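Local coordinates for protein glucosamine-6-phosphate deaminase (Bacillus subtilis, PDB 2BKX) that belongs to the glucosamine-6-phosphate isomerase/6-phosphogluconolactonase family of enzymes, with an alpha/beta fold of Rossmann type, and holds fructose-6-phosphate in its pocket, at residues R45-T53 with D86-S94; A70-H81 with I101-L109. All coordinates share one frame; numbering follows the deposited sequence. Where two conformers were deposited one is given.

Contact 1 (R45-T53 with D86-S94); sequences RQLIRLHQT and DRFFQHIDS
The carboxylate of Asp93 is gripped by three groups from the loop beyond helix 41-53, and His51 approaches one of its oxygens. Phe58 N bonds to OD1, Ser57 OG and Gln59 NE2 bond to OD2, and His51 CE1 lies 3.3 Å from Asp93 OD1, the oxygen that also takes Phe58 N. Ring and carboxylate planes are 47° apart, so the two groups are neither stacked nor coplanar. With CG anti to the backbone N (chi1 -173°), the imidazole of His51 swings across to the 91-93 backbone, while its ND1 is held by Leu56 O. His51 CD2 comes to 3.3 Å from His91 O, and Ile92 CA makes an off-centre CH-pi contact with the His51 ring, 4.3 Å from its centroid. Helices 41-53 and 80-89 are successive connections between parallel strands of a Rossmann-type sheet, and here the exit of the second lies against the first. Ile48 fills the middle: its CD1 packs tightly, 3.2 Å from Arg87 O and 3.5 Å from His91 CB, and its CG1 approaches Phe88 CD1 at the edge of that ring, at 4.3 Å. Deeper in, Leu47 CB is 4.0 Å from Phe88 CE1, and Leu47 also leans on Ala17 and Thr20 of helix 9-26. Asp93 N is buried by the contact and has no polar partner in the model.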
loop_
_atom_site.group_PDB
_atom_site.type_symbol
_atom_site.label_atom_id
_atom_site.label_comp_id
_atom_site.label_asym_id
_atom_site.label_seq_id
_atom_site.Cartn_x
_atom_site.Cartn_y
_atom_site.Cartn_z
ATOM N N ARG A 45 -13.347 3.808 -2.382
ATOM C CA ARG A 45 -14.744 4.188 -2.522
ATOM C C ARG A 45 -14.860 5.501 -3.322
ATOM O O ARG A 45 -15.729 5.622 -4.221
ATOM C CB ARG A 45 -15.393 4.357 -1.160
ATOM C CG ARG A 45 -15.820 3.089 -0.466
ATOM C CD ARG A 45 -16.711 3.352 0.709
ATOM N NE ARG A 45 -16.022 4.055 1.789
ATOM C CZ ARG A 45 -15.376 3.477 2.793
ATOM N NH1 ARG A 45 -15.292 2.174 2.859
ATOM N NH2 ARG A 45 -14.823 4.221 3.731
ATOM N N GLN A 46 -14.016 6.490 -3.015
ATOM C CA GLN A 46 -14.098 7.729 -3.736
ATOM C C GLN A 46 -13.638 7.629 -5.175
ATOM O O GLN A 46 -14.184 8.312 -6.018
ATOM C CB GLN A 46 -13.454 8.910 -2.988
ATOM C CG GLN A 46 -14.024 9.120 -1.629
ATOM C CD GLN A 46 -15.539 9.355 -1.715
ATOM O OE1 GLN A 46 -15.977 10.295 -2.401
ATOM N NE2 GLN A 46 -16.334 8.446 -1.141
ATOM N N LEU A 47 -12.624 6.812 -5.467
ATOM C CA LEU A 47 -12.252 6.525 -6.872
ATOM C C LEU A 47 -13.371 5.952 -7.696
ATOM O O LEU A 47 -13.584 6.368 -8.841
ATOM C CB LEU A 47 -11.066 5.543 -6.971
ATOM C CG LEU A 47 -9.766 6.254 -6.746
ATOM C CD1 LEU A 47 -8.671 5.255 -6.502
ATOM C CD2 LEU A 47 -9.381 7.188 -7.953
ATOM N N ILE A 48 -14.102 5.019 -7.104
ATOM C CA ILE A 48 -15.261 4.433 -7.747
ATOM C C ILE A 48 -16.332 5.501 -7.954
ATOM O O ILE A 48 -16.969 5.541 -9.001
ATOM C CB ILE A 48 -15.792 3.226 -6.962
ATOM C CG1 ILE A 48 -14.761 2.109 -6.992
ATOM C CG2 ILE A 48 -17.122 2.738 -7.543
ATOM C CD1 ILE A 48 -15.039 1.075 -5.923
ATOM N N ARG A 49 -16.525 6.381 -6.987
ATOM C CA ARG A 49 -17.468 7.461 -7.179
ATOM C C ARG A 49 -17.088 8.319 -8.363
ATOM O O ARG A 49 -17.970 8.698 -9.135
ATOM C CB ARG A 49 -17.497 8.286 -5.915
ATOM C CG ARG A 49 -18.515 7.804 -4.943
ATOM C CD ARG A 49 -19.886 8.448 -5.237
ATOM N NE ARG A 49 -20.795 8.177 -4.141
ATOM C CZ ARG A 49 -21.585 7.113 -4.050
ATOM N NH1 ARG A 49 -21.618 6.195 -5.017
ATOM N NH2 ARG A 49 -22.351 6.968 -2.979
ATOM N N LEU A 50 -15.808 8.676 -8.483
ATOM C CA LEU A 50 -15.347 9.528 -9.590
ATOM C C LEU A 50 -15.570 8.847 -10.942
ATOM O O LEU A 50 -15.795 9.496 -11.976
ATOM C CB LEU A 50 -13.880 9.909 -9.416
ATOM C CG LEU A 50 -13.526 10.776 -8.222
ATOM C CD1 LEU A 50 -12.043 11.028 -8.220
ATOM C CD2 LEU A 50 -14.341 12.052 -8.187
ATOM N N HIS A 51 -15.531 7.525 -10.930
ATOM C CA HIS A 51 -15.867 6.731 -12.120
ATOM C C HIS A 51 -17.264 7.119 -12.622
ATOM O O HIS A 51 -17.491 7.224 -13.854
ATOM C CB HIS A 51 -15.767 5.225 -11.719
ATOM C CG HIS A 51 -15.905 4.243 -12.845
ATOM N ND1 HIS A 51 -15.222 4.349 -14.038
ATOM C CD2 HIS A 51 -16.611 3.089 -12.914
ATOM C CE1 HIS A 51 -15.521 3.306 -14.795
ATOM N NE2 HIS A 51 -16.365 2.537 -14.141
ATOM N N GLN A 52 -18.188 7.361 -11.691
ATOM C CA GLN A 52 -19.533 7.853 -11.995
ATOM C C GLN A 52 -19.624 9.362 -12.201
ATOM O O GLN A 52 -20.096 9.838 -13.249
ATOM C CB GLN A 52 -20.518 7.500 -10.854
ATOM C CG GLN A 52 -20.519 6.057 -10.372
ATOM C CD GLN A 52 -20.795 5.857 -8.829
ATOM O OE1 GLN A 52 -20.354 4.860 -8.256
ATOM N NE2 GLN A 52 -21.521 6.805 -8.180
ATOM N N THR A 53 -19.225 10.136 -11.202
ATOM C CA THR A 53 -19.488 11.558 -11.198
ATOM C C THR A 53 -18.637 12.296 -12.238
ATOM O O THR A 53 -19.043 13.379 -12.670
ATOM C CB THR A 53 -19.259 12.172 -9.843
ATOM O OG1 THR A 53 -17.930 11.898 -9.462
ATOM C CG2 THR A 53 -20.215 11.598 -8.793
ATOM N N ASP A 86 -12.778 -7.065 -4.520
ATOM C CA ASP A 86 -14.032 -6.633 -3.856
ATOM C C ASP A 86 -14.117 -5.101 -3.728
ATOM O O ASP A 86 -15.166 -4.502 -4.009
ATOM C CB ASP A 86 -14.108 -7.258 -2.453
ATOM C CG ASP A 86 -15.346 -6.843 -1.684
ATOM O OD1 ASP A 86 -16.430 -7.228 -2.114
ATOM O OD2 ASP A 86 -15.218 -6.145 -0.647
ATOM N N ARG A 87 -13.032 -4.458 -3.316
ATOM C CA ARG A 87 -13.087 -3.027 -3.029
ATOM C C ARG A 87 -12.932 -2.169 -4.297
ATOM O O ARG A 87 -13.248 -0.991 -4.294
ATOM C CB ARG A 87 -11.945 -2.612 -2.112
ATOM C CG ARG A 87 -12.158 -2.738 -0.615
ATOM C CD ARG A 87 -12.382 -4.109 -0.125
ATOM N NE ARG A 87 -12.245 -4.167 1.338
ATOM C CZ ARG A 87 -12.218 -5.294 2.055
ATOM N NH1 ARG A 87 -12.066 -5.235 3.373
ATOM N NH2 ARG A 87 -12.318 -6.490 1.472
ATOM N N PHE A 88 -12.330 -2.723 -5.347
ATOM C CA PHE A 88 -11.871 -1.903 -6.454
ATOM C C PHE A 88 -12.108 -2.498 -7.824
ATOM O O PHE A 88 -12.894 -1.937 -8.600
ATOM C CB PHE A 88 -10.411 -1.518 -6.247
ATOM C CG PHE A 88 -9.917 -0.392 -7.131
ATOM C CD1 PHE A 88 -10.673 0.744 -7.368
ATOM C CD2 PHE A 88 -8.686 -0.478 -7.704
ATOM C CE1 PHE A 88 -10.165 1.780 -8.142
ATOM C CE2 PHE A 88 -8.153 0.551 -8.478
ATOM C CZ PHE A 88 -8.922 1.692 -8.694
ATOM N N PHE A 89 -11.473 -3.628 -8.129
ATOM C CA PHE A 89 -11.468 -4.070 -9.514
ATOM C C PHE A 89 -12.854 -4.380 -10.020
ATOM O O PHE A 89 -13.158 -4.087 -11.194
ATOM C CB PHE A 89 -10.607 -5.306 -9.718
ATOM C CG PHE A 89 -9.172 -5.180 -9.234
ATOM C CD1 PHE A 89 -8.511 -3.948 -9.131
ATOM C CD2 PHE A 89 -8.450 -6.336 -8.934
ATOM C CE1 PHE A 89 -7.176 -3.892 -8.704
ATOM C CE2 PHE A 89 -7.118 -6.267 -8.509
ATOM C CZ PHE A 89 -6.510 -5.049 -8.392
ATOM N N GLN A 90 -13.720 -4.922 -9.176
ATOM C CA GLN A 90 -15.073 -5.295 -9.675
ATOM C C GLN A 90 -15.940 -4.104 -10.086
ATOM O O GLN A 90 -16.976 -4.283 -10.714
ATOM C CB GLN A 90 -15.833 -6.137 -8.654
ATOM C CG GLN A 90 -16.381 -5.381 -7.427
ATOM C CD GLN A 90 -17.331 -6.203 -6.554
ATOM O OE1 GLN A 90 -17.288 -6.141 -5.290
ATOM N NE2 GLN A 90 -18.211 -6.948 -7.205
ATOM N N HIS A 91 -15.529 -2.904 -9.698
ATOM C CA HIS A 91 -16.323 -1.703 -9.810
ATOM C C HIS A 91 -15.820 -0.749 -10.879
ATOM O O HIS A 91 -16.431 0.301 -11.077
ATOM C CB HIS A 91 -16.325 -0.969 -8.445
ATOM C CG HIS A 91 -16.958 -1.739 -7.345
ATOM N ND1 HIS A 91 -18.273 -2.144 -7.380
ATOM C CD2 HIS A 91 -16.463 -2.159 -6.151
ATOM C CE1 HIS A 91 -18.552 -2.812 -6.272
ATOM N NE2 HIS A 91 -17.472 -2.833 -5.508
ATOM N N ILE A 92 -14.749 -1.090 -11.583
ATOM C CA ILE A 92 -14.132 -0.205 -12.556
ATOM C C ILE A 92 -14.006 -0.869 -13.931
ATOM O O ILE A 92 -14.185 -2.077 -14.063
ATOM C CB ILE A 92 -12.726 0.285 -12.070
ATOM C CG1 ILE A 92 -11.752 -0.879 -11.899
ATOM C CG2 ILE A 92 -12.870 1.059 -10.757
ATOM C CD1 ILE A 92 -10.341 -0.440 -11.539
ATOM N N ASP A 93 -13.667 -0.079 -14.949
ATOM C CA ASP A 93 -13.614 -0.551 -16.338
ATOM C C ASP A 93 -12.193 -0.821 -16.772
ATOM O O ASP A 93 -11.802 -0.552 -17.913
ATOM C CB ASP A 93 -14.276 0.491 -17.285
ATOM C CG ASP A 93 -13.528 1.848 -17.325
ATOM O OD1 ASP A 93 -12.838 2.194 -16.347
ATOM O OD2 ASP A 93 -13.635 2.581 -18.344
ATOM N N SER A 94 -11.403 -1.406 -15.880
ATOM C CA SER A 94 -10.032 -1.791 -16.205
ATOM C C SER A 94 -9.975 -3.055 -17.053
ATOM O O SER A 94 -10.984 -3.726 -17.225
ATOM C CB SER A 94 -9.272 -1.983 -14.894
ATOM O OG SER A 94 -9.860 -3.020 -14.162
#

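Contact 2 (A70-H81 with I101-L109); sequences AGLSSDDPNSYH and IPNGNADDL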
loop_
_atom_site.group_PDB
_atom_site.type_symbol
_atom_site.label_atom_id
_atom_site.label_comp_id
_atom_site.label_asym_id
_atom_site.label_seq_id
_atom_site.Cartn_x
_atom_site.Cartn_y
_atom_site.Cartn_z
ATOM N N ALA A 70 1.185 -15.154 2.714
ATOM C CA ALA A 70 1.639 -16.476 2.286
ATOM C C ALA A 70 0.655 -17.529 2.697
ATOM O O ALA A 70 0.175 -17.556 3.811
ATOM C CB ALA A 70 3.014 -16.807 2.874
ATOM N N GLY A 71 0.341 -18.400 1.760
ATOM C CA GLY A 71 -0.493 -19.558 2.035
ATOM C C GLY A 71 -1.957 -19.347 1.766
ATOM O O GLY A 71 -2.739 -20.291 1.963
ATOM N N LEU A 72 -2.357 -18.152 1.326
ATOM C CA LEU A 72 -3.753 -17.891 1.001
ATOM C C LEU A 72 -3.958 -17.874 -0.509
ATOM O O LEU A 72 -3.212 -17.224 -1.241
ATOM C CB LEU A 72 -4.237 -16.568 1.598
ATOM C CG LEU A 72 -4.175 -16.382 3.101
ATOM C CD1 LEU A 72 -4.870 -15.123 3.549
ATOM C CD2 LEU A 72 -4.744 -17.600 3.853
ATOM N N SER A 73 -5.007 -18.552 -0.969
ATOM C CA SER A 73 -5.404 -18.488 -2.376
ATOM C C SER A 73 -6.199 -17.235 -2.674
ATOM O O SER A 73 -6.719 -16.573 -1.761
ATOM C CB SER A 73 -6.237 -19.710 -2.718
ATOM O OG SER A 73 -7.379 -19.806 -1.923
ATOM N N SER A 74 -6.345 -16.927 -3.950
ATOM C CA SER A 74 -6.999 -15.694 -4.381
ATOM C C SER A 74 -8.466 -15.585 -4.022
ATOM O O SER A 74 -8.990 -14.472 -3.866
ATOM C CB SER A 74 -6.821 -15.479 -5.866
ATOM O OG SER A 74 -7.432 -16.503 -6.625
ATOM N N ASP A 75 -9.106 -16.728 -3.840
ATOM C CA ASP A 75 -10.525 -16.737 -3.487
ATOM C C ASP A 75 -10.720 -16.713 -1.972
ATOM O O ASP A 75 -11.867 -16.647 -1.511
ATOM C CB ASP A 75 -11.204 -17.951 -4.086
ATOM C CG ASP A 75 -10.640 -19.240 -3.548
ATOM O OD1 ASP A 75 -9.431 -19.473 -3.692
ATOM O OD2 ASP A 75 -11.369 -20.037 -2.965
ATOM N N ASP A 76 -9.653 -16.818 -1.174
ATOM C CA ASP A 76 -9.772 -16.749 0.320
ATOM C C ASP A 76 -10.193 -15.344 0.693
ATOM O O ASP A 76 -9.587 -14.388 0.222
ATOM C CB ASP A 76 -8.431 -17.071 0.958
ATOM C CG ASP A 76 -8.515 -17.252 2.447
ATOM O OD1 ASP A 76 -8.892 -16.300 3.152
ATOM O OD2 ASP A 76 -8.210 -18.344 2.944
ATOM N N PRO A 77 -11.240 -15.186 1.519
ATOM C CA PRO A 77 -11.740 -13.854 1.837
ATOM C C PRO A 77 -10.742 -12.983 2.576
ATOM O O PRO A 77 -10.950 -11.793 2.638
ATOM C CB PRO A 77 -12.974 -14.164 2.687
ATOM C CG PRO A 77 -12.703 -15.458 3.275
ATOM C CD PRO A 77 -12.031 -16.232 2.216
ATOM N N ASN A 78 -9.679 -13.547 3.121
ATOM C CA ASN A 78 -8.647 -12.739 3.781
ATOM C C ASN A 78 -7.443 -12.448 2.912
ATOM O O ASN A 78 -6.520 -11.770 3.354
ATOM C CB ASN A 78 -8.206 -13.376 5.098
ATOM C CG ASN A 78 -9.154 -13.078 6.184
ATOM O OD1 ASN A 78 -9.197 -11.928 6.697
ATOM N ND2 ASN A 78 -9.966 -14.041 6.520
ATOM N N SER A 79 -7.456 -12.931 1.678
ATOM C CA SER A 79 -6.377 -12.593 0.755
ATOM C C SER A 79 -6.500 -11.179 0.244
ATOM O O SER A 79 -7.569 -10.609 0.197
ATOM C CB SER A 79 -6.343 -13.547 -0.414
ATOM O OG SER A 79 -7.400 -13.335 -1.293
ATOM N N TYR A 80 -5.356 -10.603 -0.085
ATOM C CA TYR A 80 -5.358 -9.291 -0.690
ATOM C C TYR A 80 -5.844 -9.278 -2.142
ATOM O O TYR A 80 -6.330 -8.244 -2.622
ATOM C CB TYR A 80 -3.994 -8.631 -0.481
ATOM C CG TYR A 80 -3.743 -8.263 0.994
ATOM C CD1 TYR A 80 -2.461 -8.056 1.473
ATOM C CD2 TYR A 80 -4.787 -8.083 1.884
ATOM C CE1 TYR A 80 -2.211 -7.691 2.796
ATOM C CE2 TYR A 80 -4.553 -7.726 3.205
ATOM C CZ TYR A 80 -3.271 -7.532 3.661
ATOM O OH TYR A 80 -3.027 -7.124 4.971
ATOM N N HIS A 81 -5.730 -10.412 -2.821
ATOM C CA HIS A 81 -6.413 -10.587 -4.096
ATOM C C HIS A 81 -7.907 -10.339 -3.907
ATOM O O HIS A 81 -8.514 -9.585 -4.633
ATOM C CB HIS A 81 -6.256 -12.005 -4.689
ATOM C CG HIS A 81 -4.993 -12.261 -5.425
ATOM N ND1 HIS A 81 -3.765 -12.407 -4.795
ATOM C CD2 HIS A 81 -4.758 -12.404 -6.755
ATOM C CE1 HIS A 81 -2.841 -12.660 -5.712
ATOM N NE2 HIS A 81 -3.407 -12.650 -6.904
ATOM N N ILE A 101 -0.730 -8.893 -8.415
ATOM C CA ILE A 101 -0.610 -9.046 -6.982
ATOM C C ILE A 101 0.247 -10.303 -6.758
ATOM O O ILE A 101 0.084 -11.278 -7.486
ATOM C CB ILE A 101 -2.007 -9.214 -6.341
ATOM C CG1 ILE A 101 -2.982 -8.072 -6.732
ATOM C CG2 ILE A 101 -1.903 -9.376 -4.847
ATOM C CD1 ILE A 101 -4.402 -8.257 -6.261
ATOM N N PRO A 102 1.148 -10.301 -5.765
ATOM C CA PRO A 102 1.961 -11.530 -5.587
ATOM C C PRO A 102 1.102 -12.736 -5.272
ATOM O O PRO A 102 0.099 -12.603 -4.580
ATOM C CB PRO A 102 2.859 -11.172 -4.409
ATOM C CG PRO A 102 2.876 -9.707 -4.403
ATOM C CD PRO A 102 1.540 -9.248 -4.828
ATOM N N ASN A 103 1.462 -13.899 -5.808
ATOM C CA ASN A 103 0.716 -15.114 -5.573
ATOM C C ASN A 103 1.210 -15.796 -4.302
ATOM O O ASN A 103 2.220 -16.496 -4.330
ATOM C CB ASN A 103 0.830 -16.064 -6.782
ATOM C CG ASN A 103 0.113 -17.372 -6.572
ATOM O OD1 ASN A 103 -0.639 -17.547 -5.597
ATOM N ND2 ASN A 103 0.334 -18.318 -7.495
ATOM N N GLY A 104 0.493 -15.573 -3.191
ATOM C CA GLY A 104 0.867 -16.151 -1.910
ATOM C C GLY A 104 0.683 -17.651 -1.844
ATOM O O GLY A 104 1.135 -18.280 -0.892
ATOM N N ASN A 105 0.035 -18.225 -2.844
ATOM C CA ASN A 105 -0.231 -19.653 -2.890
ATOM C C ASN A 105 0.717 -20.365 -3.859
ATOM O O ASN A 105 0.546 -21.582 -4.106
ATOM C CB ASN A 105 -1.684 -19.887 -3.304
ATOM C CG ASN A 105 -2.260 -21.126 -2.654
ATOM O OD1 ASN A 105 -2.777 -22.021 -3.323
ATOM N ND2 ASN A 105 -2.122 -21.206 -1.328
ATOM N N ALA A 106 1.756 -19.671 -4.368
ATOM C CA ALA A 106 2.721 -20.332 -5.253
ATOM C C ALA A 106 3.477 -21.411 -4.511
ATOM O O ALA A 106 3.662 -21.314 -3.319
ATOM C CB ALA A 106 3.705 -19.329 -5.894
ATOM N N ASP A 107 3.910 -22.429 -5.241
ATOM C CA ASP A 107 4.695 -23.523 -4.663
ATOM C C ASP A 107 6.063 -23.082 -4.180
ATOM O O ASP A 107 6.540 -23.562 -3.175
ATOM C CB ASP A 107 4.849 -24.652 -5.672
ATOM C CG ASP A 107 3.580 -25.447 -5.862
ATOM O OD1 ASP A 107 2.684 -25.425 -4.993
ATOM O OD2 ASP A 107 3.510 -26.140 -6.895
ATOM N N ASP A 108 6.663 -22.136 -4.885
ATOM C CA ASP A 108 7.993 -21.652 -4.531
ATOM C C ASP A 108 7.838 -20.153 -4.343
ATOM O O ASP A 108 7.805 -19.378 -5.304
ATOM C CB ASP A 108 8.978 -21.977 -5.640
ATOM C CG ASP A 108 10.407 -21.572 -5.300
ATOM O OD1 ASP A 108 11.333 -22.127 -5.920
ATOM O OD2 ASP A 108 10.627 -20.703 -4.427
ATOM N N LEU A 109 7.751 -19.740 -3.091
ATOM C CA LEU A 109 7.468 -18.326 -2.816
ATOM C C LEU A 109 8.668 -17.428 -3.130
ATOM O O LEU A 109 8.494 -16.297 -3.577
ATOM C CB LEU A 109 7.051 -18.171 -1.380
ATOM C CG LEU A 109 5.733 -18.857 -1.050
ATOM C CD1 LEU A 109 5.526 -18.674 0.420
ATOM C CD2 LEU A 109 4.561 -18.321 -1.846
HETATM O O HOH W 1 -4.370 -21.983 0.044
HETATM O O HOH W 2 -2.656 -15.338 -3.190
HETATM O O HOH W 3 -1.113 -13.455 -8.512
#
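His81 and Ile101, which bury more surface here than any other residue, meet ring face to branched aliphatic chain. Ile101 CB stands over one face of the His81 imidazole, 3.8 Å from the centroid and 21° off the ring normal, which satisfies a CH-pi contact. Its two branches spread from there: CG2, anti to the backbone N, bears on the CE1-ND1 side of the ring, whereas CD1 runs back to His81 CA. At the ring edge, His81 CE1 lies 3.2 Å from Pro102 O, near the plane of the imidazole. Both nitrogens are engaged as well. ND1 bonds to Glu68 OE2, and His81 NE2 is 2.9 Å from a water that donates to Ile101 O at 2.7 Å, so both ring nitrogens have polar partners, which restricts the rotation of the ring.

Asn105 carries the other end of the contact, where the loop following strand 62-69 meets the loop that leads from strand 99-100 into helix 109-122. Asn105 CB lies 3.7 Å from Leu72 O. The side chain was modelled in two conformers, so a weak water bridge from ND2 to Gly71 O is doubtful. The backbone beside it is firmer: Gly71 N donates to Gly104 O at 2.8 Å and 169°. A second water accepts from Gly104 N and donates to Leu72 O. An Asx turn, in which Asn103 OD1 accepts from Asn105 N, shapes this bend, and Ala70 CB rests on Leu109 CD1 nearby.

One direct backbone bond, supplemented by one sound water bridge, joins the loops at the Gly71 end; at the His81 end one ring face packs on Ile101 while Glu68 and a water hold the nitrogens, so a single side chain combines apolar contact with polar fixing of its orientation.

Helix 80-89 serves both contacts: its first turn carries Tyr80 and His81 into contact 2, and its later part carries Arg87 and Phe88 into contact 1. The centres are 23 Å apart, yet the two touch, since Phe89 CE2 packs 4.0 Å from Ile101 CD1. Along the chain the segments alternate, with 70-81 lying between the two segments of contact 1 and 86-94 between those of contact 2. Strand 62-69 contributes Leu66 and Asp67 to the fructose-6-phosphate pocket. Contact 2 lies nearer the ligand: the Tyr80 side chain is about 5 Å from it and touches Asp67 and Thr36, while the Arg87 side chain of contact 1 is about 9 Å away.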